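Side-chain contacts in beta-N-acetylhexosaminidase (PDB 1JAK), which hydrolyses terminal beta-linked N-acetylhexosamine residues as a family 20 glycosidase, probably by substrate-assisted catalysis, and here holds a piperidine inhibitor: residues 118-123 with 182-187; 174-179 with 234-239; 258-261 with 266-269. All coordinates share one frame; numbering follows the deposited sequence.

Interaction 1. Residues 118-123 with 182-187; sequences GLFHGV and RVARYK
Lys187 lies against His121 where two domains of the enzyme meet. Residues 118-123 belong to helix 116-129, beside the mixed sheet of the family 20 domain 2; residues 182-187 carry the first helix of the catalytic TIM barrel into the turn that leads to strand 190-194. The type I turn from Ala184 to Lys187 ends with positive backbone angles at Lys187 and presents its side chain to the other helix. The lysine chain runs straight as far as CE and passes obliquely across His121. Its CG sits 4.1 Å from His121 CD2, and farther along CE comes 3.9 Å from His121 CB. The contact is thus made by the methylenes and not the ammonium. His121 ND1 is hydrogen-bonded to the carbonyl O of Glu98. Trp474 touches both residues, meeting the imidazole edge-to-face and Lys187 as a cation-pi partner. On the flank of this pair, Phe120 brings a ring edge to Ala184: CE2 is 4.4 Å from Ala184 CB, which lies near the ring plane. That contact is loose and purely apolar, and the touching residues are all buried. At the lysine's end the chain bends, chi4 74°, which carries NZ to Thr125 OG1 as a hydrogen bond; just before the bend, CE rests 3.3 Å from the backbone O of His121.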
ATOM      1  N   GLY A 118      -6.083  12.095 -10.250  1.00  8.43           N
ATOM      2  CA  GLY A 118      -7.496  11.823 -10.451  1.00  8.74           C
ATOM      3  C   GLY A 118      -7.726  11.058 -11.741  1.00  9.00           C
ATOM      4  O   GLY A 118      -8.524  10.118 -11.787  1.00  9.22           O
ATOM      5  N   LEU A 119      -7.033  11.467 -12.799  1.00  9.29           N
ATOM      6  CA  LEU A 119      -7.151  10.789 -14.085  1.00  9.27           C
ATOM      7  C   LEU A 119      -6.681   9.348 -13.911  1.00  9.27           C
ATOM      8  O   LEU A 119      -7.289   8.415 -14.432  1.00  8.92           O
ATOM      9  CB  LEU A 119      -6.279  11.480 -15.138  1.00 10.48           C
ATOM     10  CG  LEU A 119      -6.644  12.916 -15.516  1.00 11.23           C
ATOM     11  CD1 LEU A 119      -5.667  13.428 -16.562  1.00 11.71           C
ATOM     12  CD2 LEU A 119      -8.069  12.961 -16.051  1.00 11.79           C
ATOM     13  N   PHE A 120      -5.589   9.180 -13.173  1.00  8.62           N
ATOM     14  CA  PHE A 120      -5.015   7.861 -12.924  1.00  8.92           C
ATOM     15  C   PHE A 120      -6.028   6.965 -12.214  1.00  9.03           C
ATOM     16  O   PHE A 120      -6.204   5.800 -12.568  1.00  8.59           O
ATOM     17  CB  PHE A 120      -3.749   8.005 -12.076  1.00  8.87           C
ATOM     18  CG  PHE A 120      -2.945   6.742 -11.962  1.00  8.56           C
ATOM     19  CD1 PHE A 120      -2.101   6.342 -12.994  1.00  8.29           C
ATOM     20  CD2 PHE A 120      -3.027   5.952 -10.818  1.00  9.19           C
ATOM     21  CE1 PHE A 120      -1.348   5.176 -12.888  1.00  8.23           C
ATOM     22  CE2 PHE A 120      -2.277   4.781 -10.701  1.00  8.18           C
ATOM     23  CZ  PHE A 120      -1.435   4.393 -11.736  1.00  7.19           C
ATOM     24  N   HIS A 121      -6.697   7.510 -11.205  1.00  8.92           N
ATOM     25  CA  HIS A 121      -7.698   6.745 -10.475  1.00  8.80           C
ATOM     26  C   HIS A 121      -8.870   6.410 -11.394  1.00  8.78           C
ATOM     27  O   HIS A 121      -9.450   5.330 -11.298  1.00  8.30           O
ATOM     28  CB  HIS A 121      -8.154   7.536  -9.250  1.00  8.78           C
ATOM     29  CG  HIS A 121      -7.076   7.711  -8.225  1.00 10.24           C
ATOM     30  ND1 HIS A 121      -7.056   8.760  -7.332  1.00  8.78           N
ATOM     31  CD2 HIS A 121      -5.974   6.969  -7.959  1.00 11.19           C
ATOM     32  CE1 HIS A 121      -5.986   8.660  -6.563  1.00 10.25           C
ATOM     33  NE2 HIS A 121      -5.312   7.582  -6.922  1.00 10.75           N
ATOM     34  N   GLY A 122      -9.208   7.333 -12.292  1.00  8.30           N
ATOM     35  CA  GLY A 122     -10.295   7.076 -13.224  1.00  8.66           C
ATOM     36  C   GLY A 122      -9.935   5.894 -14.109  1.00  8.32           C
ATOM     37  O   GLY A 122     -10.789   5.080 -14.469  1.00  8.31           O
ATOM     38  N   VAL A 123      -8.658   5.804 -14.463  1.00  8.04           N
ATOM     39  CA  VAL A 123      -8.169   4.707 -15.290  1.00  7.71           C
ATOM     40  C   VAL A 123      -8.323   3.382 -14.548  1.00  7.81           C
ATOM     41  O   VAL A 123      -8.692   2.374 -15.143  1.00  7.25           O
ATOM     42  CB  VAL A 123      -6.682   4.923 -15.679  1.00  7.96           C
ATOM     43  CG1 VAL A 123      -6.074   3.627 -16.211  1.00  8.15           C
ATOM     44  CG2 VAL A 123      -6.584   6.011 -16.744  1.00  8.87           C
ATOM     45  N   ARG A 182       0.173  -4.254  -8.381  1.00  6.32           N
ATOM     46  CA  ARG A 182      -0.952  -4.951  -7.768  1.00  7.00           C
ATOM     47  C   ARG A 182      -1.793  -3.965  -6.958  1.00  7.40           C
ATOM     48  O   ARG A 182      -3.022  -3.955  -7.059  1.00  7.80           O
ATOM     49  CB  ARG A 182      -0.471  -6.054  -6.814  1.00  8.11           C
ATOM     50  CG  ARG A 182       0.310  -7.194  -7.459  1.00  7.87           C
ATOM     51  CD  ARG A 182      -0.545  -8.007  -8.426  1.00  8.79           C
ATOM     52  NE  ARG A 182       0.067  -9.302  -8.718  1.00  8.94           N
ATOM     53  CZ  ARG A 182       0.432  -9.716  -9.929  1.00  9.61           C
ATOM     54  NH1 ARG A 182       0.253  -8.938 -10.990  1.00 10.87           N
ATOM     55  NH2 ARG A 182       0.968 -10.920 -10.080  1.00  8.88           N
ATOM     56  N   VAL A 183      -1.130  -3.135  -6.156  1.00  6.69           N
ATOM     57  CA  VAL A 183      -1.855  -2.192  -5.306  1.00  8.77           C
ATOM     58  C   VAL A 183      -2.443  -0.998  -6.047  1.00  8.80           C
ATOM     59  O   VAL A 183      -3.485  -0.475  -5.649  1.00  9.48           O
ATOM     60  CB  VAL A 183      -0.970  -1.682  -4.134  1.00 10.52           C
ATOM     61  CG1 VAL A 183      -0.344  -2.867  -3.406  1.00 10.64           C
ATOM     62  CG2 VAL A 183       0.097  -0.730  -4.638  1.00 12.75           C
ATOM     63  N   ALA A 184      -1.790  -0.579  -7.126  1.00  7.56           N
ATOM     64  CA  ALA A 184      -2.267   0.557  -7.911  1.00  7.45           C
ATOM     65  C   ALA A 184      -3.685   0.328  -8.429  1.00  7.51           C
ATOM     66  O   ALA A 184      -4.441   1.276  -8.637  1.00  8.66           O
ATOM     67  CB  ALA A 184      -1.319   0.816  -9.079  1.00  8.28           C
ATOM     68  N   ARG A 185      -4.046  -0.935  -8.631  1.00  6.03           N
ATOM     69  CA  ARG A 185      -5.372  -1.284  -9.132  1.00  6.06           C
ATOM     70  C   ARG A 185      -6.507  -0.780  -8.258  1.00  7.40           C
ATOM     71  O   ARG A 185      -7.601  -0.512  -8.750  1.00  7.39           O
ATOM     72  CB  ARG A 185      -5.529  -2.806  -9.232  1.00  5.74           C
ATOM     73  CG  ARG A 185      -4.720  -3.483 -10.322  1.00  5.49           C
ATOM     74  CD  ARG A 185      -4.764  -4.999 -10.139  1.00  6.44           C
ATOM     75  NE  ARG A 185      -4.040  -5.694 -11.201  1.00  7.89           N
ATOM     76  CZ  ARG A 185      -4.582  -6.069 -12.357  1.00 10.29           C
ATOM     77  NH1 ARG A 185      -5.864  -5.828 -12.606  1.00 10.96           N
ATOM     78  NH2 ARG A 185      -3.834  -6.668 -13.276  1.00  8.67           N
ATOM     79  N   TYR A 186      -6.243  -0.646  -6.964  1.00  6.88           N
ATOM     80  CA  TYR A 186      -7.291  -0.262  -6.030  1.00  8.12           C
ATOM     81  C   TYR A 186      -7.217   1.130  -5.413  1.00  7.71           C
ATOM     82  O   TYR A 186      -7.789   1.388  -4.355  1.00  8.74           O
ATOM     83  CB  TYR A 186      -7.381  -1.352  -4.958  1.00  8.20           C
ATOM     84  CG  TYR A 186      -7.467  -2.717  -5.604  1.00  8.52           C
ATOM     85  CD1 TYR A 186      -8.587  -3.083  -6.353  1.00  7.41           C
ATOM     86  CD2 TYR A 186      -6.379  -3.590  -5.583  1.00  8.37           C
ATOM     87  CE1 TYR A 186      -8.617  -4.276  -7.074  1.00  8.18           C
ATOM     88  CE2 TYR A 186      -6.398  -4.789  -6.305  1.00  9.28           C
ATOM     89  CZ  TYR A 186      -7.519  -5.121  -7.050  1.00  9.91           C
ATOM     90  OH  TYR A 186      -7.535  -6.279  -7.799  1.00  9.72           O
ATOM     91  N   LYS A 187      -6.505   2.019  -6.092  1.00  8.43           N
ATOM     92  CA  LYS A 187      -6.389   3.407  -5.679  1.00  7.64           C
ATOM     93  C   LYS A 187      -5.644   3.695  -4.376  1.00  7.70           C
ATOM     94  O   LYS A 187      -5.874   4.724  -3.744  1.00  7.75           O
ATOM     95  CB  LYS A 187      -7.788   4.046  -5.649  1.00  9.01           C
ATOM     96  CG  LYS A 187      -8.539   3.930  -6.987  1.00  8.59           C
ATOM     97  CD  LYS A 187      -9.858   4.701  -6.967  1.00  8.62           C
ATOM     98  CE  LYS A 187     -10.605   4.614  -8.304  1.00  8.74           C
ATOM     99  NZ  LYS A 187     -11.232   3.277  -8.540  1.00  9.13           N
TER

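Interaction 2. Residues 174-179 with 234-239; sequences DEVKRY and KEIVRY
Lys177 lies stretched over the ring of Tyr239 and reaches the carboxylate of Glu235 with its ammonium. Its chain is extended all the way beyond CG, which lays CG and CD over one face of the ring with CB and CE at its rim: CG stands 3.7 Å from the ring centroid, CD follows over the ring, and CE passes out beyond the CG-CD1 bond. This is a CH-pi contact, and it leaves NZ at the far side of the ring. There NZ donates to Glu235 OE2 at 2.8 Å, a salt bridge in which OE2 offers its anti lone pair. Glu235 meets it by a bent chain: CG is anti to the backbone N, then the bend at chi2, 56°, brings the carboxylate to NZ, and the two side chains cross at about a right angle.

The two helices, 173-184 and 230-242, are neighbours in the outer layer of the TIM barrel, following its first and second strands; the short segments run nearly parallel, their axes 10.2 Å apart at an angle of 18°. Arg238, one helical turn on, grips Glu235 side-on and completes a three-residue salt-bridge network, with NE to OE1 at 2.9 Å and NH2 to OE2 at 2.8 Å. The first of these is almost straight, 174°. OE2 therefore accepts from two cationic groups, which probably offsets their mutual repulsion. At the other end of the ring from the ammonium, the Tyr239 hydroxyl bonds to Asp181 OD2. Deeper between the helices, Val176 CG1 touches Ile236 CG2 at 3.9 Å, and Tyr228 packs on both.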
ATOM      1  N   ASP A 174      12.368  -5.196  -9.345  1.00  7.90           N
ATOM      2  CA  ASP A 174      11.315  -5.676 -10.232  1.00  7.80           C
ATOM      3  C   ASP A 174      10.158  -6.340  -9.497  1.00  8.06           C
ATOM      4  O   ASP A 174       9.007  -6.222  -9.915  1.00  8.11           O
ATOM      5  CB  ASP A 174      11.886  -6.626 -11.286  1.00  9.27           C
ATOM      6  CG  ASP A 174      12.753  -5.908 -12.303  1.00 13.30           C
ATOM      7  OD1 ASP A 174      12.567  -4.685 -12.481  1.00 12.91           O
ATOM      8  OD2 ASP A 174      13.607  -6.565 -12.933  1.00 13.20           O
ATOM      9  N   GLU A 175      10.455  -7.037  -8.405  1.00  7.36           N
ATOM     10  CA  GLU A 175       9.395  -7.685  -7.645  1.00  7.89           C
ATOM     11  C   GLU A 175       8.591  -6.629  -6.891  1.00  7.37           C
ATOM     12  O   GLU A 175       7.381  -6.772  -6.707  1.00  7.56           O
ATOM     13  CB  GLU A 175       9.991  -8.726  -6.692  1.00  8.70           C
ATOM     14  CG  GLU A 175      10.718  -9.825  -7.452  1.00 13.54           C
ATOM     15  CD  GLU A 175      11.383 -10.851  -6.561  1.00 17.98           C
ATOM     16  OE1 GLU A 175      12.088 -10.458  -5.609  1.00 20.47           O
ATOM     17  OE2 GLU A 175      11.216 -12.057  -6.831  1.00 22.15           O
ATOM     18  N   VAL A 176       9.256  -5.557  -6.467  1.00  6.41           N
ATOM     19  CA  VAL A 176       8.554  -4.485  -5.773  1.00  7.19           C
ATOM     20  C   VAL A 176       7.684  -3.739  -6.786  1.00  7.80           C
ATOM     21  O   VAL A 176       6.568  -3.331  -6.469  1.00  7.74           O
ATOM     22  CB  VAL A 176       9.536  -3.510  -5.091  1.00  6.74           C
ATOM     23  CG1 VAL A 176       8.785  -2.312  -4.523  1.00  8.25           C
ATOM     24  CG2 VAL A 176      10.269  -4.235  -3.968  1.00  8.45           C
ATOM     25  N   LYS A 177       8.188  -3.568  -8.009  1.00  6.71           N
ATOM     26  CA  LYS A 177       7.413  -2.896  -9.051  1.00  5.93           C
ATOM     27  C   LYS A 177       6.155  -3.713  -9.323  1.00  5.98           C
ATOM     28  O   LYS A 177       5.078  -3.160  -9.553  1.00  6.64           O
ATOM     29  CB  LYS A 177       8.231  -2.762 -10.339  1.00  5.84           C
ATOM     30  CG  LYS A 177       9.312  -1.708 -10.269  1.00  6.35           C
ATOM     31  CD  LYS A 177      10.034  -1.578 -11.602  1.00  6.38           C
ATOM     32  CE  LYS A 177      11.048  -0.443 -11.560  1.00  7.22           C
ATOM     33  NZ  LYS A 177      11.789  -0.308 -12.850  1.00  7.20           N
ATOM     34  N   ARG A 178       6.299  -5.033  -9.303  1.00  6.40           N
ATOM     35  CA  ARG A 178       5.168  -5.921  -9.521  1.00  6.47           C
ATOM     36  C   ARG A 178       4.125  -5.715  -8.421  1.00  7.75           C
ATOM     37  O   ARG A 178       2.931  -5.615  -8.704  1.00  6.72           O
ATOM     38  CB  ARG A 178       5.635  -7.382  -9.546  1.00  7.51           C
ATOM     39  CG  ARG A 178       4.506  -8.405  -9.451  1.00  8.37           C
ATOM     40  CD  ARG A 178       5.010  -9.814  -9.734  1.00  8.10           C
ATOM     41  NE  ARG A 178       4.131 -10.844  -9.184  1.00  9.53           N
ATOM     42  CZ  ARG A 178       4.193 -12.133  -9.509  1.00 11.14           C
ATOM     43  NH1 ARG A 178       5.093 -12.556 -10.392  1.00 11.35           N
ATOM     44  NH2 ARG A 178       3.365 -13.005  -8.944  1.00 10.09           N
ATOM     45  N   TYR A 179       4.571  -5.635  -7.169  1.00  7.00           N
ATOM     46  CA  TYR A 179       3.624  -5.440  -6.075  1.00  6.42           C
ATOM     47  C   TYR A 179       2.985  -4.055  -6.176  1.00  7.08           C
ATOM     48  O   TYR A 179       1.808  -3.877  -5.862  1.00  7.76           O
ATOM     49  CB  TYR A 179       4.309  -5.611  -4.716  1.00  7.07           C
ATOM     50  CG  TYR A 179       3.316  -5.868  -3.605  1.00  6.82           C
ATOM     51  CD1 TYR A 179       2.582  -7.054  -3.568  1.00  8.25           C
ATOM     52  CD2 TYR A 179       3.064  -4.906  -2.629  1.00  7.31           C
ATOM     53  CE1 TYR A 179       1.613  -7.275  -2.588  1.00  8.76           C
ATOM     54  CE2 TYR A 179       2.095  -5.117  -1.641  1.00  7.22           C
ATOM     55  CZ  TYR A 179       1.375  -6.303  -1.632  1.00  8.27           C
ATOM     56  OH  TYR A 179       0.406  -6.519  -0.677  1.00  7.97           O
ATOM     57  N   LYS A 234      15.908   4.894  -5.508  1.00 10.02           N
ATOM     58  CA  LYS A 234      15.381   6.036  -6.249  1.00 11.42           C
ATOM     59  C   LYS A 234      14.451   5.558  -7.364  1.00 10.67           C
ATOM     60  O   LYS A 234      13.427   6.186  -7.641  1.00 10.52           O
ATOM     61  CB  LYS A 234      16.524   6.856  -6.859  1.00 13.20           C
ATOM     62  CG  LYS A 234      17.463   7.492  -5.852  1.00 19.74           C
ATOM     63  CD  LYS A 234      18.565   8.261  -6.571  1.00 23.18           C
ATOM     64  CE  LYS A 234      19.650   8.722  -5.616  1.00 26.79           C
ATOM     65  NZ  LYS A 234      20.751   9.425  -6.337  1.00 29.48           N
ATOM     66  N   GLU A 235      14.812   4.448  -8.002  1.00 10.22           N
ATOM     67  CA  GLU A 235      14.005   3.890  -9.087  1.00  9.34           C
ATOM     68  C   GLU A 235      12.668   3.375  -8.559  1.00  8.75           C
ATOM     69  O   GLU A 235      11.637   3.516  -9.216  1.00  7.62           O
ATOM     70  CB  GLU A 235      14.776   2.770  -9.794  1.00 10.13           C
ATOM     71  CG  GLU A 235      13.994   2.006 -10.864  1.00 10.50           C
ATOM     72  CD  GLU A 235      13.410   2.891 -11.961  1.00 11.65           C
ATOM     73  OE1 GLU A 235      13.848   4.051 -12.119  1.00 12.77           O
ATOM     74  OE2 GLU A 235      12.509   2.411 -12.682  1.00 13.29           O
ATOM     75  N   ILE A 236      12.681   2.772  -7.373  1.00  7.33           N
ATOM     76  CA  ILE A 236      11.437   2.288  -6.781  1.00  8.09           C
ATOM     77  C   ILE A 236      10.538   3.492  -6.496  1.00  8.22           C
ATOM     78  O   ILE A 236       9.337   3.465  -6.769  1.00  7.98           O
ATOM     79  CB  ILE A 236      11.697   1.519  -5.460  1.00  8.56           C
ATOM     80  CG1 ILE A 236      12.404   0.193  -5.764  1.00  9.94           C
ATOM     81  CG2 ILE A 236      10.378   1.275  -4.727  1.00  9.73           C
ATOM     82  CD1 ILE A 236      12.743  -0.634  -4.524  1.00 10.96           C
ATOM     83  N   VAL A 237      11.123   4.555  -5.952  1.00  8.19           N
ATOM     84  CA  VAL A 237      10.356   5.756  -5.645  1.00  8.51           C
ATOM     85  C   VAL A 237       9.792   6.378  -6.922  1.00  8.72           C
ATOM     86  O   VAL A 237       8.642   6.823  -6.949  1.00  9.46           O
ATOM     87  CB  VAL A 237      11.226   6.801  -4.904  1.00  9.39           C
ATOM     88  CG1 VAL A 237      10.467   8.108  -4.754  1.00  8.88           C
ATOM     89  CG2 VAL A 237      11.613   6.268  -3.532  1.00  8.47           C
ATOM     90  N   ARG A 238      10.594   6.400  -7.981  1.00  9.06           N
ATOM     91  CA  ARG A 238      10.147   6.973  -9.249  1.00  8.83           C
ATOM     92  C   ARG A 238       8.997   6.159  -9.833  1.00  7.59           C
ATOM     93  O   ARG A 238       7.994   6.717 -10.282  1.00  8.20           O
ATOM     94  CB  ARG A 238      11.294   7.008 -10.262  1.00 10.65           C
ATOM     95  CG  ARG A 238      10.918   7.677 -11.583  1.00 12.55           C
ATOM     96  CD  ARG A 238      11.855   7.251 -12.704  1.00 14.79           C
ATOM     97  NE  ARG A 238      11.699   5.830 -13.013  1.00 15.32           N
ATOM     98  CZ  ARG A 238      10.625   5.302 -13.592  1.00 17.33           C
ATOM     99  NH1 ARG A 238       9.602   6.075 -13.936  1.00 17.48           N
ATOM    100  NH2 ARG A 238      10.564   3.996 -13.815  1.00 16.22           N
ATOM    101  N   TYR A 239       9.149   4.837  -9.830  1.00  7.81           N
ATOM    102  CA  TYR A 239       8.119   3.955 -10.367  1.00  8.04           C
ATOM    103  C   TYR A 239       6.840   4.105  -9.550  1.00  8.56           C
ATOM    104  O   TYR A 239       5.742   4.197 -10.104  1.00  8.25           O
ATOM    105  CB  TYR A 239       8.591   2.499 -10.326  1.00  7.73           C
ATOM    106  CG  TYR A 239       7.718   1.550 -11.118  1.00  8.24           C
ATOM    107  CD1 TYR A 239       7.826   1.470 -12.505  1.00  9.63           C
ATOM    108  CD2 TYR A 239       6.776   0.739 -10.482  1.00  8.35           C
ATOM    109  CE1 TYR A 239       7.018   0.605 -13.245  1.00  9.49           C
ATOM    110  CE2 TYR A 239       5.963  -0.129 -11.211  1.00  9.29           C
ATOM    111  CZ  TYR A 239       6.092  -0.189 -12.593  1.00 10.25           C
ATOM    112  OH  TYR A 239       5.306  -1.047 -13.326  1.00 12.37           O
TER

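Interaction 3. Residues 258-261 with 266-269; sequences NAAL and ELNC
Asn268 turns its CG away from its own carbonyl carbon (chi1 -61°), and Leu261 does the same, placing CG beside its backbone N; the two side chains are thereby brought together at a slant. Both polar atoms of the Asn268 amide meet Leu261. On one side ND2 donates to Leu261 O at 2.9 Å. The bond is nearly straight, 174° at the hydrogen, and the acceptor lies in the amide plane, but seen from the carbonyl the donor is tilted 29° out of its plane. ND2 also bonds to Ala265 O, so two backbone carbonyls hold the amide and fix its rotation. On the other side OD1 lies against the leucine, 3.3 Å from Leu261 CB and 3.4 Å from Leu261 CD2. Were Asn268 replaced by an alanine, Leu261 O and Ala265 O would both probably lose a donor, and a gap would be likely to open beside the leucine side chain.

Leu267 fills in next to the amide. Its CB meets Leu261 CD2 at 3.9 Å, while Leu267 CD1 comes within 3.9 Å of Ala260 O. Phe297, from helix 292-307, packs against both Ala260 and Leu267, and Pro274 touches Asn268. Just beyond, Cys269 is tied to Cys288 by a disulfide.

The bonded carbonyl falls in the last turn of the short helix, where the residue four places on is already past the helix end, consistent with a side-chain amide acting as donor to a carbonyl there. All this belongs to the long excursion between the third strand and third main helix of the TIM barrel, the loop that also supplies His256 and Val282 to the inhibitor pocket.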
ATOM      1  N   ASN A 258      18.298  -6.012  14.825  1.00  6.57           N
ATOM      2  CA  ASN A 258      19.423  -6.939  14.790  1.00  7.09           C
ATOM      3  C   ASN A 258      20.337  -6.827  13.574  1.00  7.80           C
ATOM      4  O   ASN A 258      21.547  -6.987  13.702  1.00  7.85           O
ATOM      5  CB  ASN A 258      18.969  -8.393  14.908  1.00  6.68           C
ATOM      6  CG  ASN A 258      20.140  -9.331  15.153  1.00  8.65           C
ATOM      7  OD1 ASN A 258      20.693  -9.366  16.250  1.00 10.68           O
ATOM      8  ND2 ASN A 258      20.541 -10.071  14.121  1.00  8.12           N
ATOM      9  N   ALA A 259      19.781  -6.567  12.394  1.00  7.87           N
ATOM     10  CA  ALA A 259      20.624  -6.473  11.204  1.00  7.13           C
ATOM     11  C   ALA A 259      21.691  -5.396  11.387  1.00  7.67           C
ATOM     12  O   ALA A 259      22.845  -5.586  11.006  1.00  8.73           O
ATOM     13  CB  ALA A 259      19.780  -6.180   9.968  1.00  5.33           C
ATOM     14  N   ALA A 260      21.306  -4.273  11.982  1.00  7.35           N
ATOM     15  CA  ALA A 260      22.251  -3.187  12.224  1.00  8.51           C
ATOM     16  C   ALA A 260      23.219  -3.575  13.336  1.00  8.33           C
ATOM     17  O   ALA A 260      24.431  -3.374  13.221  1.00  9.11           O
ATOM     18  CB  ALA A 260      21.503  -1.912  12.608  1.00  8.48           C
ATOM     19  N   LEU A 261      22.674  -4.127  14.415  1.00  8.56           N
ATOM     20  CA  LEU A 261      23.479  -4.538  15.562  1.00  8.89           C
ATOM     21  C   LEU A 261      24.521  -5.581  15.189  1.00  9.44           C
ATOM     22  O   LEU A 261      25.635  -5.569  15.711  1.00  9.86           O
ATOM     23  CB  LEU A 261      22.579  -5.101  16.666  1.00  8.46           C
ATOM     24  CG  LEU A 261      21.591  -4.122  17.304  1.00  9.39           C
ATOM     25  CD1 LEU A 261      20.631  -4.882  18.204  1.00  9.20           C
ATOM     26  CD2 LEU A 261      22.353  -3.063  18.091  1.00 10.33           C
ATOM     27  N   GLU A 266      29.898  -1.987  18.085  1.00 12.16           N
ATOM     28  CA  GLU A 266      29.789  -0.806  18.941  1.00 13.66           C
ATOM     29  C   GLU A 266      28.371  -0.362  19.302  1.00 12.97           C
ATOM     30  O   GLU A 266      28.163   0.293  20.328  1.00 13.22           O
ATOM     31  CB  GLU A 266      30.544   0.363  18.301  1.00 16.30           C
ATOM     32  CG  GLU A 266      29.996   0.787  16.955  1.00 20.96           C
ATOM     33  CD  GLU A 266      30.962   1.663  16.185  1.00 25.08           C
ATOM     34  OE1 GLU A 266      31.251   2.788  16.646  1.00 27.47           O
ATOM     35  OE2 GLU A 266      31.435   1.218  15.116  1.00 25.39           O
ATOM     36  N   LEU A 267      27.394  -0.713  18.471  1.00 11.74           N
ATOM     37  CA  LEU A 267      26.010  -0.323  18.730  1.00 11.18           C
ATOM     38  C   LEU A 267      25.362  -1.157  19.828  1.00 10.85           C
ATOM     39  O   LEU A 267      24.307  -0.798  20.349  1.00 11.53           O
ATOM     40  CB  LEU A 267      25.177  -0.466  17.454  1.00  9.10           C
ATOM     41  CG  LEU A 267      25.589   0.381  16.255  1.00 11.03           C
ATOM     42  CD1 LEU A 267      24.711   0.024  15.063  1.00  9.73           C
ATOM     43  CD2 LEU A 267      25.459   1.853  16.603  1.00 11.47           C
ATOM     44  N   ASN A 268      25.999  -2.266  20.176  1.00 10.76           N
ATOM     45  CA  ASN A 268      25.463  -3.175  21.183  1.00 10.77           C
ATOM     46  C   ASN A 268      25.835  -2.799  22.606  1.00 11.66           C
ATOM     47  O   ASN A 268      26.955  -2.373  22.876  1.00 12.42           O
ATOM     48  CB  ASN A 268      25.934  -4.590  20.867  1.00 10.82           C
ATOM     49  CG  ASN A 268      25.453  -5.060  19.511  1.00 10.10           C
ATOM     50  OD1 ASN A 268      24.331  -5.546  19.377  1.00 11.26           O
ATOM     51  ND2 ASN A 268      26.291  -4.892  18.491  1.00 11.04           N
ATOM     52  N   CYS A 269      24.887  -2.964  23.521  1.00 12.01           N
ATOM     53  CA  CYS A 269      25.131  -2.620  24.913  1.00 12.67           C
ATOM     54  C   CYS A 269      26.363  -3.313  25.495  1.00 13.55           C
ATOM     55  O   CYS A 269      27.066  -2.732  26.321  1.00 13.65           O
ATOM     56  CB  CYS A 269      23.906  -2.944  25.761  1.00 12.95           C
ATOM     57  SG  CYS A 269      22.527  -1.751  25.674  1.00 14.61           S
TER

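In the fold
Interactions 1 and 2 both use helix 173-184, the first helix of the barrel: its start packs on helix 230-242, and its end and the turn after it meet helix 116-129 of the neighbouring domain. Their centres lie 16 Å apart and, along the chain, the two contacts interleave. Interaction 3 is separate, with its centre 29 Å from that of interaction 2 and 41 Å from that of interaction 1, on the opposite side of the chain's centre from the latter; the nearest atoms of interactions 2 and 3 are about 17 Å apart. None includes a pocket residue, yet Arg168 of the inhibitor site just precedes helix 173-184, and His256 just precedes helix 258-263.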